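Local coordinates for RagB/SusD family nutrient uptake outer membrane protein (Bacteroides thetaiotaomicron, PDB 7KV2) that probably binds beta-glucan at the outer membrane surface for uptake by a gut bacterium, as a SusD-family surface glycan-binding protein, at residues V119-D130 with G163-N171; A141-V152 with S193-L203. All coordinates share one frame; numbering follows the deposited sequence.

Contact 1 and contact 2 both involve helix 137-162: it supplies 141-152 to contact 2, and the loop 163-171 that follows it runs back over the preceding helix 110-130 in contact 1. Contact 1 lies at the surface and is mostly polar, with amide, ammonium and backbone carbonyl groups meeting beside one phenylalanine that packs on Val119 and Lys120. Contact 2, partly buried, is a helix pair held by aliphatic side chains, with polar groups at one margin. Their centres are 14 Å apart, and they touch directly: Asn123 OD1 is 2.6 Å from Arg151 NH1, a probable hydrogen bond, while Cys122 packs on Val147 and Leu150, and Ile126 on Val147.

Contact 1 of 2, residues V119-D130 with G163-N171; sequences VKRCNDVITYLD and GNVPYFDKN
Asn171 and Asn123 carry the amide bonding between helix 110-130 and the irregular segment 163-171. Asn171 ND2 gives Lys120 O a nearly straight bond of 3.0 Å (N-H...O 173°), the oxygen lying in the Asn171 amide plane though ND2 stands 27° off the carbonyl plane; the same oxygen already takes the helical N-H of Asp124. Asp124 OD1 comes within 2.6 Å of Asn171 ND2, with carboxylate and amide planes almost perpendicular. Asn123 ND2 makes weak bonds to Phe168 O and Asn171 OD1, while its OD1 accepts from Arg151 of helix 137-162.

Lys170 brings an ammonium group, its chain bent at chi2, chi3 and chi4 to curl NZ back to Asp169 O at 2.9 Å, in the carbonyl plane on a lone pair. NZ also makes a weak bond to Asn123 O and stands 3.1 Å from Thr127 OG1. A water joins Thr127 OG1 to the backbone N of Asn171.

Apolar contact centres on Phe168. With CG between backbone N and carbonyl carbon (chi1 58°), its ring has Val119 CG1 over one face, 4.0 Å from CE2, and Lys120 CG at its edge.

The Asn171 amide and the Lys170 ammonium group thus meet carbonyls that already serve the helix, while Asn123 reaches back to the loop; one good bond and several weak ones hold the loop without breaking the helical pattern. The nearby oxygens would probably favour a charged Lys170.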
loop_
_atom_site.group_PDB
_atom_site.type_symbol
_atom_site.label_atom_id
_atom_site.label_comp_id
_atom_site.label_asym_id
_atom_site.label_seq_id
_atom_site.Cartn_x
_atom_site.Cartn_y
_atom_site.Cartn_z
ATOM N N VAL A 119 8.166 -13.765 5.266
ATOM C CA VAL A 119 7.846 -15.193 5.015
ATOM C C VAL A 119 8.675 -16.056 5.978
ATOM O O VAL A 119 8.089 -16.975 6.594
ATOM C CB VAL A 119 8.087 -15.586 3.552
ATOM C CG1 VAL A 119 7.955 -17.083 3.391
ATOM C CG2 VAL A 119 7.156 -14.899 2.574
ATOM N N LYS A 120 9.970 -15.802 6.089
ATOM C CA LYS A 120 10.884 -16.617 6.941
ATOM C C LYS A 120 10.433 -16.510 8.397
ATOM O O LYS A 120 10.379 -17.533 9.067
ATOM C CB LYS A 120 12.347 -16.183 6.799
ATOM C CG LYS A 120 12.998 -16.636 5.493
ATOM C CD LYS A 120 14.381 -16.068 5.206
ATOM C CE LYS A 120 15.077 -16.769 4.052
ATOM N NZ LYS A 120 16.004 -15.856 3.336
ATOM N N ARG A 121 10.081 -15.314 8.867
ATOM C CA ARG A 121 9.676 -15.143 10.284
ATOM C C ARG A 121 8.356 -15.864 10.551
ATOM O O ARG A 121 8.229 -16.407 11.662
ATOM C CB ARG A 121 9.639 -13.659 10.662
ATOM C CG ARG A 121 11.015 -13.033 10.613
ATOM C CD ARG A 121 10.960 -11.622 11.108
ATOM N NE ARG A 121 12.280 -11.052 11.167
ATOM C CZ ARG A 121 12.609 -10.046 11.928
ATOM N NH1 ARG A 121 11.699 -9.462 12.700
ATOM N NH2 ARG A 121 13.857 -9.628 11.934
ATOM N N CYS A 122 7.425 -15.874 9.594
ATOM C CA CYS A 122 6.128 -16.598 9.672
ATOM C C CYS A 122 6.402 -18.117 9.791
ATOM O O CYS A 122 5.790 -18.774 10.659
ATOM C CB CYS A 122 5.221 -16.263 8.490
ATOM S SG CYS A 122 4.622 -14.531 8.579
ATOM N N ASN A 123 7.257 -18.638 8.917
ATOM C CA ASN A 123 7.651 -20.076 8.886
ATOM C C ASN A 123 8.288 -20.472 10.230
ATOM O O ASN A 123 7.986 -21.599 10.721
ATOM C CB ASN A 123 8.545 -20.329 7.667
ATOM C CG ASN A 123 7.765 -20.306 6.371
ATOM O OD1 ASN A 123 6.526 -20.379 6.378
ATOM N ND2 ASN A 123 8.492 -20.293 5.263
ATOM N N ASP A 124 9.135 -19.615 10.805
ATOM C CA ASP A 124 9.803 -19.839 12.119
ATOM C C ASP A 124 8.748 -20.128 13.184
ATOM O O ASP A 124 8.925 -21.096 13.944
ATOM C CB ASP A 124 10.618 -18.647 12.621
ATOM C CG ASP A 124 11.928 -18.395 11.898
ATOM O OD1 ASP A 124 12.431 -19.310 11.231
ATOM O OD2 ASP A 124 12.441 -17.281 12.031
ATOM N N VAL A 125 7.679 -19.331 13.237
ATOM C CA VAL A 125 6.602 -19.520 14.251
ATOM C C VAL A 125 5.916 -20.878 14.062
ATOM O O VAL A 125 5.623 -21.537 15.096
ATOM C CB VAL A 125 5.608 -18.343 14.252
ATOM C CG1 VAL A 125 4.341 -18.676 15.016
ATOM C CG2 VAL A 125 6.276 -17.098 14.827
ATOM N N ILE A 126 5.618 -21.285 12.827
ATOM C CA ILE A 126 4.958 -22.596 12.574
ATOM C C ILE A 126 5.905 -23.713 13.053
ATOM O O ILE A 126 5.412 -24.712 13.627
ATOM C CB ILE A 126 4.587 -22.769 11.091
ATOM C CG1 ILE A 126 3.600 -21.692 10.627
ATOM C CG2 ILE A 126 4.050 -24.176 10.815
ATOM C CD1 ILE A 126 2.354 -21.561 11.493
ATOM N N THR A 127 7.202 -23.552 12.816
ATOM C CA THR A 127 8.252 -24.534 13.217
ATOM C C THR A 127 8.256 -24.594 14.748
ATOM O O THR A 127 8.012 -25.679 15.299
ATOM C CB THR A 127 9.614 -24.202 12.579
ATOM O OG1 THR A 127 9.483 -24.409 11.171
ATOM C CG2 THR A 127 10.759 -25.053 13.089
ATOM N N TYR A 128 8.397 -23.456 15.418
ATOM C CA TYR A 128 8.368 -23.387 16.898
ATOM C C TYR A 128 7.131 -24.073 17.482
ATOM O O TYR A 128 7.307 -24.774 18.489
ATOM C CB TYR A 128 8.432 -21.949 17.386
ATOM C CG TYR A 128 9.655 -21.217 16.917
ATOM C CD1 TYR A 128 10.782 -21.889 16.475
ATOM C CD2 TYR A 128 9.679 -19.835 16.945
ATOM C CE1 TYR A 128 11.908 -21.197 16.069
ATOM C CE2 TYR A 128 10.795 -19.127 16.547
ATOM C CZ TYR A 128 11.903 -19.810 16.092
ATOM O OH TYR A 128 12.997 -19.086 15.743
ATOM N N LEU A 129 5.939 -23.886 16.903
ATOM C CA LEU A 129 4.677 -24.501 17.407
ATOM C C LEU A 129 4.706 -26.045 17.293
ATOM O O LEU A 129 3.964 -26.684 18.055
ATOM C CB LEU A 129 3.470 -23.917 16.665
ATOM C CG LEU A 129 3.033 -22.521 17.126
ATOM C CD1 LEU A 129 2.137 -21.841 16.087
ATOM C CD2 LEU A 129 2.331 -22.579 18.481
ATOM N N ASP A 130 5.509 -26.642 16.407
ATOM C CA ASP A 130 5.619 -28.131 16.324
ATOM C C ASP A 130 6.429 -28.680 17.510
ATOM O O ASP A 130 6.369 -29.880 17.732
ATOM C CB ASP A 130 6.306 -28.599 15.041
ATOM C CG ASP A 130 5.485 -28.456 13.776
ATOM O OD1 ASP A 130 4.262 -28.628 13.850
ATOM O OD2 ASP A 130 6.089 -28.193 12.719
ATOM N N GLY A 163 5.363 -12.092 -9.671
ATOM C CA GLY A 163 4.444 -13.143 -10.154
ATOM C C GLY A 163 4.997 -14.560 -9.949
ATOM O O GLY A 163 4.440 -15.300 -9.113
ATOM N N ASN A 164 6.005 -14.940 -10.737
ATOM C CA ASN A 164 6.573 -16.327 -10.793
ATOM C C ASN A 164 7.802 -16.403 -9.889
ATOM O O ASN A 164 8.914 -16.101 -10.379
ATOM C CB ASN A 164 6.934 -16.702 -12.240
ATOM C CG ASN A 164 5.826 -16.453 -13.229
ATOM O OD1 ASN A 164 4.794 -17.102 -13.225
ATOM N ND2 ASN A 164 6.027 -15.486 -14.097
ATOM N N VAL A 165 7.637 -16.701 -8.594
ATOM C CA VAL A 165 8.689 -16.443 -7.556
ATOM C C VAL A 165 8.841 -17.674 -6.668
ATOM O O VAL A 165 7.942 -18.508 -6.660
ATOM C CB VAL A 165 8.335 -15.206 -6.702
ATOM C CG1 VAL A 165 8.381 -13.960 -7.562
ATOM C CG2 VAL A 165 7.004 -15.380 -6.027
ATOM N N PRO A 166 9.952 -17.785 -5.905
ATOM C CA PRO A 166 10.169 -18.903 -4.985
ATOM C C PRO A 166 9.061 -19.015 -3.932
ATOM O O PRO A 166 8.589 -17.963 -3.448
ATOM C CB PRO A 166 11.485 -18.591 -4.276
ATOM C CG PRO A 166 12.167 -17.540 -5.098
ATOM C CD PRO A 166 11.086 -16.859 -5.908
ATOM N N TYR A 167 8.660 -20.245 -3.584
ATOM C CA TYR A 167 7.642 -20.515 -2.539
ATOM C C TYR A 167 8.221 -21.505 -1.527
ATOM O O TYR A 167 8.937 -22.454 -1.928
ATOM C CB TYR A 167 6.313 -21.001 -3.123
ATOM C CG TYR A 167 5.281 -21.236 -2.048
ATOM C CD1 TYR A 167 4.518 -20.181 -1.562
ATOM C CD2 TYR A 167 5.122 -22.481 -1.437
ATOM C CE1 TYR A 167 3.603 -20.358 -0.536
ATOM C CE2 TYR A 167 4.204 -22.674 -0.409
ATOM C CZ TYR A 167 3.446 -21.602 0.050
ATOM O OH TYR A 167 2.536 -21.720 1.064
ATOM N N PHE A 168 7.976 -21.258 -0.245
ATOM C CA PHE A 168 8.355 -22.176 0.862
ATOM C C PHE A 168 7.468 -21.890 2.086
ATOM O O PHE A 168 7.106 -20.710 2.330
ATOM C CB PHE A 168 9.865 -22.104 1.112
ATOM C CG PHE A 168 10.469 -20.759 1.456
ATOM C CD1 PHE A 168 10.841 -19.864 0.464
ATOM C CD2 PHE A 168 10.776 -20.430 2.772
ATOM C CE1 PHE A 168 11.433 -18.651 0.786
ATOM C CE2 PHE A 168 11.374 -19.216 3.096
ATOM C CZ PHE A 168 11.688 -18.316 2.101
ATOM N N ASP A 169 7.081 -22.943 2.821
ATOM C CA ASP A 169 6.358 -22.838 4.126
ATOM C C ASP A 169 7.213 -23.396 5.282
ATOM O O ASP A 169 6.675 -23.474 6.402
ATOM C CB ASP A 169 4.973 -23.487 4.054
ATOM C CG ASP A 169 4.989 -24.927 3.593
ATOM O OD1 ASP A 169 6.037 -25.589 3.770
ATOM O OD2 ASP A 169 3.963 -25.362 3.045
ATOM N N LYS A 170 8.480 -23.759 5.028
ATOM C CA LYS A 170 9.498 -24.149 6.045
ATOM C C LYS A 170 10.852 -23.581 5.610
ATOM O O LYS A 170 11.089 -23.549 4.394
ATOM C CB LYS A 170 9.595 -25.677 6.181
ATOM C CG LYS A 170 8.462 -26.342 6.956
ATOM C CD LYS A 170 8.620 -26.251 8.479
ATOM C CE LYS A 170 7.360 -25.810 9.207
ATOM N NZ LYS A 170 7.175 -24.334 9.144
ATOM N N ASN A 171 11.706 -23.174 6.562
ATOM C CA ASN A 171 13.068 -22.613 6.325
ATOM C C ASN A 171 14.089 -23.764 6.324
ATOM O O ASN A 171 14.359 -24.294 5.227
ATOM C CB ASN A 171 13.422 -21.545 7.374
ATOM C CG ASN A 171 12.376 -20.450 7.514
ATOM O OD1 ASN A 171 11.666 -20.133 6.558
ATOM N ND2 ASN A 171 12.261 -19.876 8.702
HETATM O O HOH W 1 10.852 -22.851 9.433
#

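Contact 2 of 2, residues A141-V152 with S193-L203; sequences AYYEAQVIALRV and SLEEVIQLNVL
Val197 and Ile148 meet at the tight middle of the contact, their side chains sliding past each other in opposite directions with the two CG2 methyls 3.6 Å apart. Val197 CG2 sits beside the backbone N, opposite the carbonyl carbon, while Ile148 CG2 takes the place anti to N; these torsions bring the methyls together. Ile148 CG2 also touches Ser193 CB at 3.6 Å. One turn on, Val152 straddles Leu194: CG1 and CG2 each lie 3.7 Å from Leu194 CD2. Replacing Leu194 with an alanine would probably leave both Val152 methyls without this partner and open a gap where Tyr224 of helix 217-231 also packs.

Next to Ile148 the small Ala145, whose CA is the nearest to that of Val197, lets the chains come close. Its CB takes Val202 CG1 at 3.6 Å and Leu203 CD2 at 3.8 Å, both from the turn after the helix, and Leu200 CD1 lies against Ala145 and Ala141 O. At the far end Leu203 CD2 reaches the edge of the Tyr142 ring, and Val202 CG2 lies against Tyr142 CB.

The looser margin is polar: there Leu200 CD2 faces Glu144 OE1 at 4.2 Å. Glu196 is exposed, its OE1 6.3 Å from Arg151 NH2, too far for a salt bridge.

The segment axes approach to 9.2 Å at 156°, a near-antiparallel helix pair in keeping with the tetratricopeptide-repeat-like helical scaffold of SusD proteins.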
loop_
_atom_site.group_PDB
_atom_site.type_symbol
_atom_site.label_atom_id
_atom_site.label_comp_id
_atom_site.label_asym_id
_atom_site.label_seq_id
_atom_site.Cartn_x
_atom_site.Cartn_y
_atom_site.Cartn_z
ATOM N N ALA A 141 -3.870 -21.912 17.623
ATOM C CA ALA A 141 -4.725 -21.576 16.456
ATOM C C ALA A 141 -4.634 -20.059 16.172
ATOM O O ALA A 141 -4.557 -19.687 14.991
ATOM C CB ALA A 141 -6.141 -22.017 16.726
ATOM N N TYR A 142 -4.628 -19.233 17.224
ATOM C CA TYR A 142 -4.536 -17.757 17.116
ATOM C C TYR A 142 -3.156 -17.372 16.568
ATOM O O TYR A 142 -3.115 -16.508 15.687
ATOM C CB TYR A 142 -4.810 -17.061 18.448
ATOM C CG TYR A 142 -4.754 -15.549 18.399
ATOM C CD1 TYR A 142 -5.457 -14.817 17.443
ATOM C CD2 TYR A 142 -3.999 -14.842 19.321
ATOM C CE1 TYR A 142 -5.400 -13.426 17.415
ATOM C CE2 TYR A 142 -3.944 -13.453 19.315
ATOM C CZ TYR A 142 -4.649 -12.741 18.356
ATOM O OH TYR A 142 -4.565 -11.374 18.370
ATOM N N TYR A 143 -2.069 -17.936 17.091
ATOM C CA TYR A 143 -0.691 -17.657 16.607
ATOM C C TYR A 143 -0.592 -18.048 15.134
ATOM O O TYR A 143 0.026 -17.322 14.332
ATOM C CB TYR A 143 0.363 -18.391 17.443
ATOM C CG TYR A 143 0.343 -18.077 18.919
ATOM C CD1 TYR A 143 -0.168 -16.874 19.395
ATOM C CD2 TYR A 143 0.840 -18.974 19.857
ATOM C CE1 TYR A 143 -0.213 -16.581 20.749
ATOM C CE2 TYR A 143 0.825 -18.682 21.214
ATOM C CZ TYR A 143 0.270 -17.499 21.665
ATOM O OH TYR A 143 0.243 -17.160 22.988
ATOM N N GLU A 144 -1.136 -19.215 14.806
ATOM C CA GLU A 144 -1.181 -19.777 13.443
ATOM C C GLU A 144 -1.982 -18.839 12.535
ATOM O O GLU A 144 -1.541 -18.583 11.407
ATOM C CB GLU A 144 -1.903 -21.127 13.430
ATOM C CG GLU A 144 -1.048 -22.292 13.922
ATOM C CD GLU A 144 -1.740 -23.662 13.923
ATOM O OE1 GLU A 144 -2.996 -23.716 13.790
ATOM O OE2 GLU A 144 -1.021 -24.672 14.049
ATOM N N ALA A 145 -3.155 -18.408 12.970
ATOM C CA ALA A 145 -4.008 -17.489 12.171
ATOM C C ALA A 145 -3.201 -16.227 11.824
ATOM O O ALA A 145 -3.236 -15.825 10.662
ATOM C CB ALA A 145 -5.281 -17.167 12.898
ATOM N N GLN A 146 -2.469 -15.645 12.765
ATOM C CA GLN A 146 -1.725 -14.377 12.500
ATOM C C GLN A 146 -0.599 -14.620 11.497
ATOM O O GLN A 146 -0.484 -13.864 10.481
ATOM C CB GLN A 146 -1.163 -13.777 13.784
ATOM C CG GLN A 146 -2.234 -13.408 14.816
ATOM C CD GLN A 146 -1.579 -12.953 16.096
ATOM O OE1 GLN A 146 -0.978 -11.878 16.153
ATOM N NE2 GLN A 146 -1.641 -13.790 17.134
ATOM N N VAL A 147 0.246 -15.626 11.741
ATOM C CA VAL A 147 1.446 -15.798 10.881
ATOM C C VAL A 147 1.065 -16.399 9.532
ATOM O O VAL A 147 1.744 -16.044 8.604
ATOM C CB VAL A 147 2.599 -16.548 11.581
ATOM C CG1 VAL A 147 2.979 -15.850 12.879
ATOM C CG2 VAL A 147 2.287 -18.027 11.806
ATOM N N ILE A 148 0.024 -17.225 9.377
ATOM C CA ILE A 148 -0.341 -17.699 8.014
ATOM C C ILE A 148 -0.916 -16.514 7.210
ATOM O O ILE A 148 -0.631 -16.370 6.016
ATOM C CB ILE A 148 -1.307 -18.893 8.067
ATOM C CG1 ILE A 148 -0.694 -20.109 8.777
ATOM C CG2 ILE A 148 -1.753 -19.228 6.656
ATOM C CD1 ILE A 148 -1.718 -21.217 9.044
ATOM N N ALA A 149 -1.693 -15.649 7.850
ATOM C CA ALA A 149 -2.284 -14.478 7.175
ATOM C C ALA A 149 -1.166 -13.509 6.800
ATOM O O ALA A 149 -1.174 -13.041 5.653
ATOM C CB ALA A 149 -3.314 -13.816 8.067
ATOM N N LEU A 150 -0.234 -13.228 7.711
ATOM C CA LEU A 150 0.960 -12.394 7.395
ATOM C C LEU A 150 1.736 -13.036 6.256
ATOM O O LEU A 150 2.247 -12.318 5.384
ATOM C CB LEU A 150 1.838 -12.205 8.622
ATOM C CG LEU A 150 1.302 -11.232 9.681
ATOM C CD1 LEU A 150 2.153 -11.343 10.936
ATOM C CD2 LEU A 150 1.303 -9.782 9.186
ATOM N N ARG A 151 1.838 -14.365 6.244
ATOM C CA ARG A 151 2.662 -15.006 5.200
ATOM C C ARG A 151 2.047 -14.737 3.828
ATOM O O ARG A 151 2.800 -14.454 2.920
ATOM C CB ARG A 151 2.791 -16.512 5.451
ATOM C CG ARG A 151 3.786 -17.181 4.520
ATOM C CD ARG A 151 4.210 -18.558 5.059
ATOM N NE ARG A 151 3.079 -19.470 5.054
ATOM C CZ ARG A 151 2.992 -20.593 5.786
ATOM N NH1 ARG A 151 3.966 -20.947 6.601
ATOM N NH2 ARG A 151 1.915 -21.341 5.707
ATOM N N VAL A 152 0.729 -14.820 3.689
ATOM C CA VAL A 152 0.001 -14.537 2.421
ATOM C C VAL A 152 0.198 -13.052 2.078
ATOM O O VAL A 152 0.397 -12.747 0.880
ATOM C CB VAL A 152 -1.479 -14.937 2.511
ATOM C CG1 VAL A 152 -2.242 -14.576 1.241
ATOM C CG2 VAL A 152 -1.640 -16.438 2.790
ATOM N N SER A 193 -4.402 -20.961 1.901
ATOM C CA SER A 193 -3.936 -20.511 3.238
ATOM C C SER A 193 -4.957 -19.575 3.892
ATOM O O SER A 193 -5.238 -19.744 5.085
ATOM C CB SER A 193 -2.591 -19.842 3.158
ATOM O OG SER A 193 -1.567 -20.785 2.882
ATOM N N LEU A 194 -5.501 -18.620 3.140
ATOM C CA LEU A 194 -6.527 -17.694 3.680
ATOM C C LEU A 194 -7.776 -18.498 4.085
ATOM O O LEU A 194 -8.360 -18.154 5.130
ATOM C CB LEU A 194 -6.866 -16.605 2.661
ATOM C CG LEU A 194 -5.730 -15.631 2.343
ATOM C CD1 LEU A 194 -6.258 -14.450 1.541
ATOM C CD2 LEU A 194 -5.032 -15.139 3.600
ATOM N N GLU A 195 -8.199 -19.477 3.280
ATOM C CA GLU A 195 -9.374 -20.339 3.600
ATOM C C GLU A 195 -9.129 -21.018 4.956
ATOM O O GLU A 195 -10.033 -21.017 5.803
ATOM C CB GLU A 195 -9.612 -21.342 2.474
ATOM C CG GLU A 195 -10.213 -20.703 1.234
ATOM C CD GLU A 195 -10.290 -21.531 -0.054
ATOM O OE1 GLU A 195 -9.667 -22.607 -0.126
ATOM O OE2 GLU A 195 -10.961 -21.059 -0.987
ATOM N N GLU A 196 -7.924 -21.528 5.167
ATOM C CA GLU A 196 -7.552 -22.237 6.422
ATOM C C GLU A 196 -7.598 -21.275 7.597
ATOM O O GLU A 196 -8.024 -21.679 8.684
ATOM C CB GLU A 196 -6.137 -22.781 6.351
ATOM C CG GLU A 196 -6.007 -23.965 5.432
ATOM C CD GLU A 196 -4.562 -24.406 5.302
ATOM O OE1 GLU A 196 -3.730 -24.017 6.180
ATOM O OE2 GLU A 196 -4.264 -25.107 4.315
ATOM N N VAL A 197 -7.061 -20.071 7.428
ATOM C CA VAL A 197 -7.060 -19.064 8.515
ATOM C C VAL A 197 -8.516 -18.736 8.842
ATOM O O VAL A 197 -8.854 -18.615 10.037
ATOM C CB VAL A 197 -6.302 -17.786 8.097
ATOM C CG1 VAL A 197 -6.722 -16.628 8.966
ATOM C CG2 VAL A 197 -4.812 -18.016 8.103
ATOM N N ILE A 198 -9.349 -18.539 7.825
ATOM C CA ILE A 198 -10.772 -18.164 8.044
ATOM C C ILE A 198 -11.428 -19.308 8.827
ATOM O O ILE A 198 -12.189 -19.045 9.777
ATOM C CB ILE A 198 -11.463 -17.858 6.707
ATOM C CG1 ILE A 198 -10.929 -16.529 6.127
ATOM C CG2 ILE A 198 -12.972 -17.834 6.863
ATOM C CD1 ILE A 198 -11.224 -16.281 4.651
ATOM N N GLN A 199 -11.130 -20.542 8.432
ATOM C CA GLN A 199 -11.793 -21.729 9.036
ATOM C C GLN A 199 -11.302 -21.948 10.472
ATOM O O GLN A 199 -12.023 -22.630 11.212
ATOM C CB GLN A 199 -11.551 -22.949 8.154
ATOM C CG GLN A 199 -12.263 -22.856 6.816
ATOM C CD GLN A 199 -11.802 -23.943 5.871
ATOM O OE1 GLN A 199 -11.086 -24.850 6.270
ATOM N NE2 GLN A 199 -12.176 -23.847 4.609
ATOM N N LEU A 200 -10.133 -21.437 10.883
ATOM C CA LEU A 200 -9.700 -21.572 12.302
ATOM C C LEU A 200 -10.717 -20.855 13.211
ATOM O O LEU A 200 -10.875 -21.274 14.367
ATOM C CB LEU A 200 -8.282 -21.026 12.504
ATOM C CG LEU A 200 -7.159 -21.909 11.963
ATOM C CD1 LEU A 200 -5.845 -21.147 11.958
ATOM C CD2 LEU A 200 -7.010 -23.198 12.771
ATOM N N ASN A 201 -11.351 -19.782 12.722
ATOM C CA ASN A 201 -12.444 -19.067 13.430
ATOM C C ASN A 201 -11.960 -18.529 14.787
ATOM O O ASN A 201 -12.688 -18.684 15.812
ATOM C CB ASN A 201 -13.661 -19.979 13.600
ATOM C CG ASN A 201 -14.878 -19.204 14.023
ATOM O OD1 ASN A 201 -15.000 -18.021 13.713
ATOM N ND2 ASN A 201 -15.773 -19.858 14.738
ATOM N N VAL A 202 -10.792 -17.893 14.819
ATOM C CA VAL A 202 -10.148 -17.384 16.066
ATOM C C VAL A 202 -9.858 -15.875 15.965
ATOM O O VAL A 202 -9.518 -15.279 16.972
ATOM C CB VAL A 202 -8.865 -18.185 16.351
ATOM C CG1 VAL A 202 -7.840 -18.090 15.223
ATOM C CG2 VAL A 202 -8.260 -17.802 17.687
ATOM N N LEU A 203 -9.929 -15.271 14.783
ATOM C CA LEU A 203 -9.554 -13.839 14.631
ATOM C C LEU A 203 -10.748 -12.965 14.980
ATOM O O LEU A 203 -11.858 -13.200 14.532
ATOM C CB LEU A 203 -9.131 -13.601 13.186
ATOM C CG LEU A 203 -7.795 -14.217 12.803
ATOM C CD1 LEU A 203 -7.487 -14.029 11.330
ATOM C CD2 LEU A 203 -6.657 -13.685 13.661
#